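Local coordinates for ComZ (Thermus thermophilus, PDB 6QVI), which probably serves as a pilus-tip-associated DNA receptor in natural competence, joining a pseudopilin-like domain to a beta-solenoid domain, at residues A[363-373]-A[383-393]; A[195-203]-A[420-430]. All blocks are in the same frame, centred on the assembly; numbering follows the deposited sequence.

Contact 1 of 2, residues A[363-373]-A[383-393]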
loop_
_atom_site.group_PDB
_atom_site.type_symbol
_atom_site.label_atom_id
_atom_site.label_comp_id
_atom_site.label_asym_id
_atom_site.label_seq_id
_atom_site.Cartn_x
_atom_site.Cartn_y
_atom_site.Cartn_z
ATOM N N GLY A 363 -33.531 -9.354 9.690
ATOM C CA GLY A 363 -34.043 -9.361 11.046
ATOM C C GLY A 363 -32.866 -9.375 11.999
ATOM O O GLY A 363 -32.860 -8.678 13.019
ATOM N N GLY A 364 -31.834 -10.132 11.648
ATOM C CA GLY A 364 -30.661 -10.192 12.493
ATOM C C GLY A 364 -29.521 -9.423 11.876
ATOM O O GLY A 364 -29.340 -8.206 12.062
ATOM N N GLN A 365 -28.824 -10.187 11.035
ATOM C CA GLN A 365 -27.498 -9.898 10.506
ATOM C C GLN A 365 -27.555 -9.728 8.977
ATOM O O GLN A 365 -27.585 -10.716 8.246
ATOM C CB GLN A 365 -26.491 -10.951 11.026
ATOM C CG GLN A 365 -25.170 -10.266 11.161
ATOM C CD GLN A 365 -24.646 -10.268 9.792
ATOM O OE1 GLN A 365 -24.740 -11.306 9.146
ATOM N NE2 GLN A 365 -24.337 -9.120 9.233
ATOM N N GLU A 366 -27.707 -8.499 8.482
ATOM C CA GLU A 366 -27.883 -8.234 7.044
ATOM C C GLU A 366 -26.844 -8.666 6.024
ATOM O O GLU A 366 -25.798 -9.182 6.346
ATOM C CB GLU A 366 -28.210 -6.777 6.811
ATOM C CG GLU A 366 -28.948 -6.120 7.946
ATOM C CD GLU A 366 -30.020 -6.992 8.516
ATOM O OE1 GLU A 366 -30.444 -7.907 7.823
ATOM O OE2 GLU A 366 -30.455 -6.744 9.647
ATOM N N LEU A 367 -27.139 -8.422 4.762
ATOM C CA LEU A 367 -26.234 -8.840 3.721
ATOM C C LEU A 367 -26.213 -7.868 2.577
ATOM O O LEU A 367 -27.234 -7.370 2.158
ATOM C CB LEU A 367 -26.635 -10.209 3.229
ATOM C CG LEU A 367 -25.669 -10.783 2.219
ATOM C CD1 LEU A 367 -24.298 -10.685 2.823
ATOM C CD2 LEU A 367 -25.978 -12.219 1.874
ATOM N N LEU A 368 -25.023 -7.609 2.074
ATOM C CA LEU A 368 -24.821 -6.693 0.993
ATOM C C LEU A 368 -23.796 -7.317 0.106
ATOM O O LEU A 368 -22.641 -7.327 0.422
ATOM C CB LEU A 368 -24.297 -5.403 1.559
ATOM C CG LEU A 368 -23.480 -4.585 0.613
ATOM C CD1 LEU A 368 -24.223 -4.610 -0.688
ATOM C CD2 LEU A 368 -23.441 -3.185 1.159
ATOM N N GLU A 369 -24.230 -7.864 -1.006
ATOM C CA GLU A 369 -23.326 -8.515 -1.910
ATOM C C GLU A 369 -23.020 -7.575 -3.019
ATOM O O GLU A 369 -23.880 -6.845 -3.440
ATOM C CB GLU A 369 -23.980 -9.754 -2.485
ATOM C CG GLU A 369 -25.017 -10.382 -1.580
ATOM C CD GLU A 369 -25.820 -11.464 -2.265
ATOM O OE1 GLU A 369 -27.045 -11.465 -2.120
ATOM O OE2 GLU A 369 -25.233 -12.314 -2.943
ATOM N N VAL A 370 -21.782 -7.574 -3.483
ATOM C CA VAL A 370 -21.392 -6.695 -4.559
ATOM C C VAL A 370 -20.707 -7.512 -5.638
ATOM O O VAL A 370 -19.765 -8.209 -5.350
ATOM C CB VAL A 370 -20.439 -5.615 -4.059
ATOM C CG1 VAL A 370 -20.129 -4.657 -5.159
ATOM C CG2 VAL A 370 -21.041 -4.826 -2.928
ATOM N N PHE A 371 -21.185 -7.440 -6.875
ATOM C CA PHE A 371 -20.608 -8.204 -7.977
ATOM C C PHE A 371 -20.039 -7.245 -8.976
ATOM O O PHE A 371 -20.762 -6.566 -9.657
ATOM C CB PHE A 371 -21.681 -9.020 -8.651
ATOM C CG PHE A 371 -22.649 -9.640 -7.709
ATOM C CD1 PHE A 371 -23.513 -8.868 -6.988
ATOM C CD2 PHE A 371 -22.703 -10.996 -7.573
ATOM C CE1 PHE A 371 -24.412 -9.437 -6.127
ATOM C CE2 PHE A 371 -23.596 -11.575 -6.716
ATOM C CZ PHE A 371 -24.455 -10.792 -5.994
ATOM N N GLY A 372 -18.713 -7.140 -9.021
ATOM C CA GLY A 372 -18.027 -6.148 -9.804
ATOM C C GLY A 372 -18.017 -4.849 -9.029
ATOM O O GLY A 372 -18.414 -4.787 -7.863
ATOM N N ASP A 373 -17.587 -3.788 -9.694
ATOM C CA ASP A 373 -17.464 -2.491 -9.048
ATOM C C ASP A 373 -18.646 -1.579 -9.377
ATOM O O ASP A 373 -19.090 -1.497 -10.526
ATOM C CB ASP A 373 -16.145 -1.853 -9.473
ATOM C CG ASP A 373 -14.939 -2.772 -9.204
ATOM O OD1 ASP A 373 -14.273 -2.599 -8.161
ATOM O OD2 ASP A 373 -14.661 -3.680 -10.030
ATOM N N LEU A 383 -25.174 3.357 5.262
ATOM C CA LEU A 383 -25.538 2.012 5.689
ATOM C C LEU A 383 -25.860 2.144 7.156
ATOM O O LEU A 383 -24.973 2.443 7.967
ATOM C CB LEU A 383 -24.427 0.985 5.475
ATOM C CG LEU A 383 -23.955 0.645 4.089
ATOM C CD1 LEU A 383 -23.038 1.708 3.661
ATOM C CD2 LEU A 383 -23.207 -0.657 4.212
ATOM N N ASN A 384 -27.126 1.950 7.488
ATOM C CA ASN A 384 -27.604 2.329 8.797
ATOM C C ASN A 384 -27.731 1.164 9.756
ATOM O O ASN A 384 -28.133 1.380 10.899
ATOM C CB ASN A 384 -28.945 3.034 8.656
ATOM C CG ASN A 384 -29.162 4.069 9.716
ATOM O OD1 ASN A 384 -29.791 5.097 9.482
ATOM N ND2 ASN A 384 -28.655 3.792 10.912
ATOM N N ARG A 385 -27.335 -0.041 9.368
ATOM C CA ARG A 385 -27.447 -1.167 10.283
ATOM C C ARG A 385 -26.281 -2.110 10.034
ATOM O O ARG A 385 -25.705 -2.110 8.941
ATOM C CB ARG A 385 -28.791 -1.900 10.118
ATOM C CG ARG A 385 -30.003 -0.982 10.266
ATOM C CD ARG A 385 -31.128 -1.589 11.089
ATOM N NE ARG A 385 -31.184 -3.031 10.943
ATOM C CZ ARG A 385 -31.701 -3.834 11.859
ATOM N NH1 ARG A 385 -32.193 -3.319 12.980
ATOM N NH2 ARG A 385 -31.713 -5.145 11.666
ATOM N N PRO A 386 -25.891 -2.908 11.034
ATOM C CA PRO A 386 -24.826 -3.902 10.842
ATOM C C PRO A 386 -25.079 -4.780 9.626
ATOM O O PRO A 386 -26.216 -5.197 9.360
ATOM C CB PRO A 386 -24.871 -4.715 12.136
ATOM C CG PRO A 386 -25.330 -3.750 13.156
ATOM C CD PRO A 386 -26.284 -2.801 12.454
ATOM N N VAL A 387 -24.030 -5.011 8.865
ATOM C CA VAL A 387 -24.179 -5.716 7.631
ATOM C C VAL A 387 -22.940 -6.485 7.270
ATOM O O VAL A 387 -21.855 -6.020 7.438
ATOM C CB VAL A 387 -24.489 -4.669 6.561
ATOM C CG1 VAL A 387 -23.610 -3.470 6.764
ATOM C CG2 VAL A 387 -24.355 -5.197 5.158
ATOM N N ASP A 388 -23.134 -7.694 6.796
ATOM C CA ASP A 388 -22.083 -8.571 6.382
ATOM C C ASP A 388 -21.922 -8.360 4.915
ATOM O O ASP A 388 -22.901 -8.144 4.224
ATOM C CB ASP A 388 -22.519 -10.004 6.578
ATOM C CG ASP A 388 -21.884 -10.642 7.756
ATOM O OD1 ASP A 388 -21.629 -9.940 8.747
ATOM O OD2 ASP A 388 -21.660 -11.856 7.694
ATOM N N TYR A 389 -20.711 -8.440 4.404
ATOM C CA TYR A 389 -20.583 -8.240 2.990
ATOM C C TYR A 389 -19.975 -9.405 2.319
ATOM O O TYR A 389 -19.394 -10.235 2.954
ATOM C CB TYR A 389 -19.852 -6.953 2.666
ATOM C CG TYR A 389 -18.380 -6.931 2.932
ATOM C CD1 TYR A 389 -17.520 -7.726 2.231
ATOM C CD2 TYR A 389 -17.855 -6.071 3.862
ATOM C CE1 TYR A 389 -16.171 -7.679 2.469
ATOM C CE2 TYR A 389 -16.513 -6.020 4.107
ATOM C CZ TYR A 389 -15.681 -6.825 3.404
ATOM O OH TYR A 389 -14.349 -6.761 3.651
ATOM N N ARG A 390 -20.187 -9.477 1.022
ATOM C CA ARG A 390 -19.646 -10.513 0.191
ATOM C C ARG A 390 -19.333 -9.788 -1.080
ATOM O O ARG A 390 -20.172 -9.078 -1.584
ATOM C CB ARG A 390 -20.690 -11.567 -0.104
ATOM C CG ARG A 390 -21.176 -12.347 1.096
ATOM C CD ARG A 390 -22.462 -13.086 0.770
ATOM N NE ARG A 390 -22.240 -14.460 0.350
ATOM C CZ ARG A 390 -22.912 -15.488 0.838
ATOM N NH1 ARG A 390 -23.841 -15.282 1.748
ATOM N NH2 ARG A 390 -22.659 -16.713 0.418
ATOM N N ALA A 391 -18.140 -9.957 -1.618
ATOM C CA ALA A 391 -17.799 -9.242 -2.822
ATOM C C ALA A 391 -16.933 -10.025 -3.749
ATOM O O ALA A 391 -16.046 -10.714 -3.318
ATOM C CB ALA A 391 -17.088 -7.973 -2.455
ATOM N N GLN A 392 -17.171 -9.890 -5.040
ATOM C CA GLN A 392 -16.351 -10.583 -5.991
ATOM C C GLN A 392 -16.371 -9.899 -7.306
ATOM O O GLN A 392 -17.223 -9.101 -7.571
ATOM C CB GLN A 392 -16.814 -12.010 -6.161
ATOM C CG GLN A 392 -18.300 -12.198 -6.326
ATOM C CD GLN A 392 -18.622 -13.559 -6.887
ATOM O OE1 GLN A 392 -17.965 -14.033 -7.805
ATOM N NE2 GLN A 392 -19.632 -14.195 -6.336
ATOM N N SER A 393 -15.384 -10.196 -8.119
ATOM C CA SER A 393 -15.292 -9.634 -9.434
ATOM C C SER A 393 -14.810 -10.776 -10.256
ATOM O O SER A 393 -13.648 -10.884 -10.581
ATOM C CB SER A 393 -14.289 -8.511 -9.469
ATOM O OG SER A 393 -14.655 -7.495 -8.571
#
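Strands 366-371 and 387-392 pair in parallel within a mixed sheet of the beta-solenoid part of ComZ, Leu368 lying beside Tyr389 and Val370 beside Ala391. The ladder starts with Asp388 N on Glu366 O (3.1 Å), continues through Leu368 N to Asp388 O and Val370 N to Arg390 O, and ends with a nearly straight bond from Gly372 N to Gln392 O (2.9 Å, 175°). On the face of Leu368 and Val370 the packing is apolar: Leu368 CB meets Val387 CG2 at 3.6 Å, and its CD2 reaches Leu383 CD2 at 4.0 Å, the two leucines crossing at about a right angle. The other face is more mixed. With CG anti to the backbone N (chi1 -175°), Leu367 sets CD1 obliquely across the aliphatic part of Arg390, 3.7 Å from its CD. Near the strand starts, Glu366 OE2 forms a salt bridge with Arg385 NH2 (2.9 Å), lying at the edge of the guanidinium; Thr362 holds the other carboxylate oxygen. Strand 357-360 runs antiparallel along the outer side of 366-371, while strand 419-421 continues the sheet beyond 387-392, its Leu419 and Pro421 touching Tyr389.

Contact 2 of 2, residues A[195-203]-A[420-430]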
loop_
_atom_site.group_PDB
_atom_site.type_symbol
_atom_site.label_atom_id
_atom_site.label_comp_id
_atom_site.label_asym_id
_atom_site.label_seq_id
_atom_site.Cartn_x
_atom_site.Cartn_y
_atom_site.Cartn_z
ATOM N N THR A 195 -12.379 -11.835 15.407
ATOM C CA THR A 195 -11.275 -12.649 14.939
ATOM C C THR A 195 -11.702 -13.719 13.976
ATOM O O THR A 195 -10.857 -14.322 13.313
ATOM C CB THR A 195 -10.599 -13.295 16.143
ATOM O OG1 THR A 195 -10.489 -12.319 17.180
ATOM C CG2 THR A 195 -9.240 -13.839 15.769
ATOM N N ASN A 196 -12.991 -14.013 13.921
ATOM C CA ASN A 196 -13.346 -15.072 13.008
ATOM C C ASN A 196 -13.644 -14.509 11.621
ATOM O O ASN A 196 -14.175 -15.230 10.777
ATOM C CB ASN A 196 -14.524 -15.888 13.520
ATOM C CG ASN A 196 -14.051 -17.211 14.164
ATOM O OD1 ASN A 196 -13.274 -18.014 13.608
ATOM N ND2 ASN A 196 -14.635 -17.475 15.344
ATOM N N ARG A 197 -13.451 -13.192 11.438
ATOM C CA ARG A 197 -13.493 -12.513 10.129
ATOM C C ARG A 197 -12.136 -12.492 9.397
ATOM O O ARG A 197 -12.083 -12.075 8.232
ATOM C CB ARG A 197 -13.998 -11.089 10.300
ATOM C CG ARG A 197 -15.212 -10.982 11.230
ATOM C CD ARG A 197 -16.250 -12.023 10.870
ATOM N NE ARG A 197 -17.383 -11.517 10.129
ATOM C CZ ARG A 197 -18.522 -11.164 10.704
ATOM N NH1 ARG A 197 -18.670 -11.237 12.021
ATOM N NH2 ARG A 197 -19.509 -10.715 9.971
ATOM N N VAL A 198 -11.018 -12.819 10.078
ATOM C CA VAL A 198 -9.670 -12.707 9.513
ATOM C C VAL A 198 -9.014 -14.079 9.401
ATOM O O VAL A 198 -9.262 -14.987 10.206
ATOM C CB VAL A 198 -8.813 -11.727 10.339
ATOM C CG1 VAL A 198 -9.583 -10.470 10.612
ATOM C CG2 VAL A 198 -8.366 -12.341 11.646
ATOM N N GLU A 199 -8.175 -14.206 8.373
ATOM C CA GLU A 199 -7.371 -15.400 8.122
ATOM C C GLU A 199 -6.412 -15.688 9.279
ATOM O O GLU A 199 -5.872 -14.755 9.881
ATOM C CB GLU A 199 -6.560 -15.229 6.833
ATOM C CG GLU A 199 -7.382 -15.189 5.560
ATOM C CD GLU A 199 -7.637 -16.579 5.005
ATOM O OE1 GLU A 199 -8.823 -16.949 4.869
ATOM O OE2 GLU A 199 -6.650 -17.292 4.701
ATOM N N PRO A 200 -6.198 -16.982 9.635
ATOM C CA PRO A 200 -5.245 -17.337 10.710
ATOM C C PRO A 200 -3.899 -16.622 10.661
ATOM O O PRO A 200 -3.470 -16.025 11.652
ATOM C CB PRO A 200 -5.065 -18.845 10.518
ATOM C CG PRO A 200 -6.350 -19.306 9.909
ATOM C CD PRO A 200 -6.901 -18.161 9.093
ATOM N N SER A 201 -3.207 -16.688 9.522
ATOM C CA SER A 201 -1.895 -16.059 9.404
ATOM C C SER A 201 -1.945 -14.556 9.617
ATOM O O SER A 201 -0.885 -13.920 9.705
ATOM C CB SER A 201 -1.288 -16.343 8.029
ATOM O OG SER A 201 -0.332 -15.351 7.682
ATOM N N TYR A 202 -3.138 -13.973 9.722
ATOM C CA TYR A 202 -3.286 -12.531 9.819
ATOM C C TYR A 202 -3.864 -12.083 11.154
ATOM O O TYR A 202 -4.136 -10.886 11.315
ATOM C CB TYR A 202 -4.172 -12.027 8.667
ATOM C CG TYR A 202 -3.470 -12.053 7.318
ATOM C CD1 TYR A 202 -3.528 -13.193 6.524
ATOM C CD2 TYR A 202 -2.745 -10.961 6.848
ATOM C CE1 TYR A 202 -2.900 -13.253 5.304
ATOM C CE2 TYR A 202 -2.106 -11.010 5.616
ATOM C CZ TYR A 202 -2.193 -12.165 4.850
ATOM O OH TYR A 202 -1.573 -12.249 3.627
ATOM N N ARG A 203 -4.073 -12.993 12.113
ATOM C CA ARG A 203 -4.747 -12.572 13.344
ATOM C C ARG A 203 -3.817 -11.910 14.355
ATOM O O ARG A 203 -4.269 -11.044 15.111
ATOM C CB ARG A 203 -5.479 -13.773 13.977
ATOM C CG ARG A 203 -5.939 -14.815 12.982
ATOM C CD ARG A 203 -7.406 -15.210 13.127
ATOM N NE ARG A 203 -7.713 -16.369 12.299
ATOM C CZ ARG A 203 -8.825 -17.096 12.381
ATOM N NH1 ARG A 203 -9.766 -16.786 13.261
ATOM N NH2 ARG A 203 -8.992 -18.137 11.575
ATOM N N LEU A 420 -18.651 -5.933 8.218
ATOM C CA LEU A 420 -17.656 -6.992 8.164
ATOM C C LEU A 420 -17.851 -7.870 6.942
ATOM O O LEU A 420 -18.945 -7.930 6.370
ATOM C CB LEU A 420 -17.688 -7.863 9.431
ATOM C CG LEU A 420 -17.279 -7.258 10.782
ATOM C CD1 LEU A 420 -16.082 -6.334 10.612
ATOM C CD2 LEU A 420 -18.415 -6.515 11.448
ATOM N N PRO A 421 -16.843 -8.627 6.583
ATOM C CA PRO A 421 -17.062 -9.544 5.479
ATOM C C PRO A 421 -17.773 -10.745 6.026
ATOM O O PRO A 421 -17.625 -11.068 7.183
ATOM C CB PRO A 421 -15.660 -9.949 5.077
ATOM C CG PRO A 421 -14.849 -9.724 6.282
ATOM C CD PRO A 421 -15.439 -8.548 6.972
ATOM N N ASP A 422 -18.553 -11.419 5.204
ATOM C CA ASP A 422 -19.248 -12.588 5.692
ATOM C C ASP A 422 -18.306 -13.755 5.735
ATOM O O ASP A 422 -17.773 -14.177 4.718
ATOM C CB ASP A 422 -20.433 -12.966 4.821
ATOM C CG ASP A 422 -20.687 -14.446 4.835
ATOM O OD1 ASP A 422 -20.673 -15.046 5.925
ATOM O OD2 ASP A 422 -20.869 -15.018 3.759
ATOM N N ALA A 423 -18.185 -14.336 6.915
ATOM C CA ALA A 423 -17.315 -15.470 7.156
ATOM C C ALA A 423 -17.492 -16.599 6.165
ATOM O O ALA A 423 -16.525 -17.145 5.651
ATOM C CB ALA A 423 -17.553 -15.988 8.557
ATOM N N THR A 424 -18.742 -16.949 5.926
ATOM C CA THR A 424 -19.094 -18.010 5.027
ATOM C C THR A 424 -18.451 -17.825 3.689
ATOM O O THR A 424 -17.806 -18.723 3.174
ATOM C CB THR A 424 -20.600 -18.053 4.785
ATOM O OG1 THR A 424 -21.303 -17.507 5.909
ATOM C CG2 THR A 424 -21.034 -19.464 4.567
ATOM N N PHE A 425 -18.606 -16.645 3.119
ATOM C CA PHE A 425 -18.038 -16.434 1.810
ATOM C C PHE A 425 -16.534 -16.500 1.775
ATOM O O PHE A 425 -15.976 -17.382 1.150
ATOM C CB PHE A 425 -18.506 -15.141 1.184
ATOM C CG PHE A 425 -18.222 -15.080 -0.272
ATOM C CD1 PHE A 425 -17.337 -14.170 -0.775
ATOM C CD2 PHE A 425 -18.798 -15.981 -1.123
ATOM C CE1 PHE A 425 -17.058 -14.131 -2.112
ATOM C CE2 PHE A 425 -18.525 -15.953 -2.463
ATOM C CZ PHE A 425 -17.652 -15.024 -2.959
ATOM N N GLY A 426 -15.882 -15.555 2.434
ATOM C CA GLY A 426 -14.432 -15.505 2.457
ATOM C C GLY A 426 -13.960 -14.796 3.700
ATOM O O GLY A 426 -14.755 -14.235 4.421
ATOM N N LEU A 427 -12.663 -14.798 3.950
ATOM C CA LEU A 427 -12.138 -14.161 5.150
ATOM C C LEU A 427 -11.096 -13.110 4.789
ATOM O O LEU A 427 -10.373 -13.236 3.793
ATOM C CB LEU A 427 -11.550 -15.216 6.103
ATOM C CG LEU A 427 -12.586 -16.025 6.896
ATOM C CD1 LEU A 427 -12.184 -17.542 7.110
ATOM C CD2 LEU A 427 -12.858 -15.313 8.187
ATOM N N PHE A 428 -11.036 -12.073 5.618
ATOM C CA PHE A 428 -10.095 -10.985 5.422
ATOM C C PHE A 428 -8.664 -11.477 5.623
ATOM O O PHE A 428 -8.388 -12.223 6.569
ATOM C CB PHE A 428 -10.379 -9.875 6.423
ATOM C CG PHE A 428 -10.186 -8.497 5.877
ATOM C CD1 PHE A 428 -10.988 -8.030 4.852
ATOM C CD2 PHE A 428 -9.182 -7.678 6.367
ATOM C CE1 PHE A 428 -10.817 -6.755 4.339
ATOM C CE2 PHE A 428 -8.997 -6.404 5.853
ATOM C CZ PHE A 428 -9.825 -5.941 4.833
ATOM N N PRO A 429 -7.720 -11.038 4.785
ATOM C CA PRO A 429 -7.993 -10.087 3.714
ATOM C C PRO A 429 -8.108 -10.759 2.354
ATOM O O PRO A 429 -7.783 -10.131 1.348
ATOM C CB PRO A 429 -6.773 -9.171 3.749
ATOM C CG PRO A 429 -5.650 -10.076 4.251
ATOM C CD PRO A 429 -6.279 -11.318 4.882
ATOM N N ASN A 430 -8.535 -11.997 2.362
ATOM C CA ASN A 430 -8.761 -12.624 1.114
ATOM C C ASN A 430 -10.200 -12.309 0.747
ATOM O O ASN A 430 -10.692 -12.942 -0.147
ATOM C CB ASN A 430 -8.609 -14.118 1.247
ATOM C CG ASN A 430 -7.172 -14.541 1.381
ATOM O OD1 ASN A 430 -6.289 -13.711 1.494
ATOM N ND2 ASN A 430 -6.932 -15.838 1.367
#
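A single beta bridge, Val198 with Phe428, joins the loop between strands 180-187 and 204-205 to the turn that follows strand 419-421 in the solenoid region. Phe428 N donates to Arg197 O (2.8 Å) and Phe428 O accepts from Glu199 N (2.7 Å), one bond on the residue before Val198 and one on the residue after it. Arg197 starts with CG anti to its carbonyl carbon and bends again at chi2 and chi3, which carries the guanidinium across Leu420. Leu420 CB covers one face near the rim, 3.4 Å from Arg197 NH2, while NE points at Pro421 O in the guanidinium plane (3.0 Å, 165°). NH2 adds a weak bond to the same oxygen and a salt bridge to Asp388 of strand 387-392. With an alanine here, Asp388 would probably lose its charged mate and Pro421 O the donor that meets it end-on. Glu199, bent at chi2, lays its carboxylate nearly flat against the Asn430 amide, the planes 21° apart, and brings OE1 to 3.5 Å from Leu427 CB. Pro429, preceded by a cis peptide bond, makes a CH-pi contact: its CD sits over the centre of the Tyr202 ring, 3.7 Å from the centroid and 12° off the normal.

The centres of contacts 1 and 2 lie about 15 Å apart. In sequence, both segments of contact 1 fall within the 216 residues that separate the two halves of contact 2: 195-203 comes first, then 363-373 and 383-393, and finally 420-430. Strands 387-392 and 419-421 are neighbours in one sheet, so the two contacts share a boundary. They meet where the Arg197 side chain reaches strand 387-392, and Tyr389 O probably accepts from Asp422 N. The pairing within the sheet is local, whereas 195-203 arrives from more than two hundred residues earlier, tying an early loop of the solenoid region to the sheet's last strand.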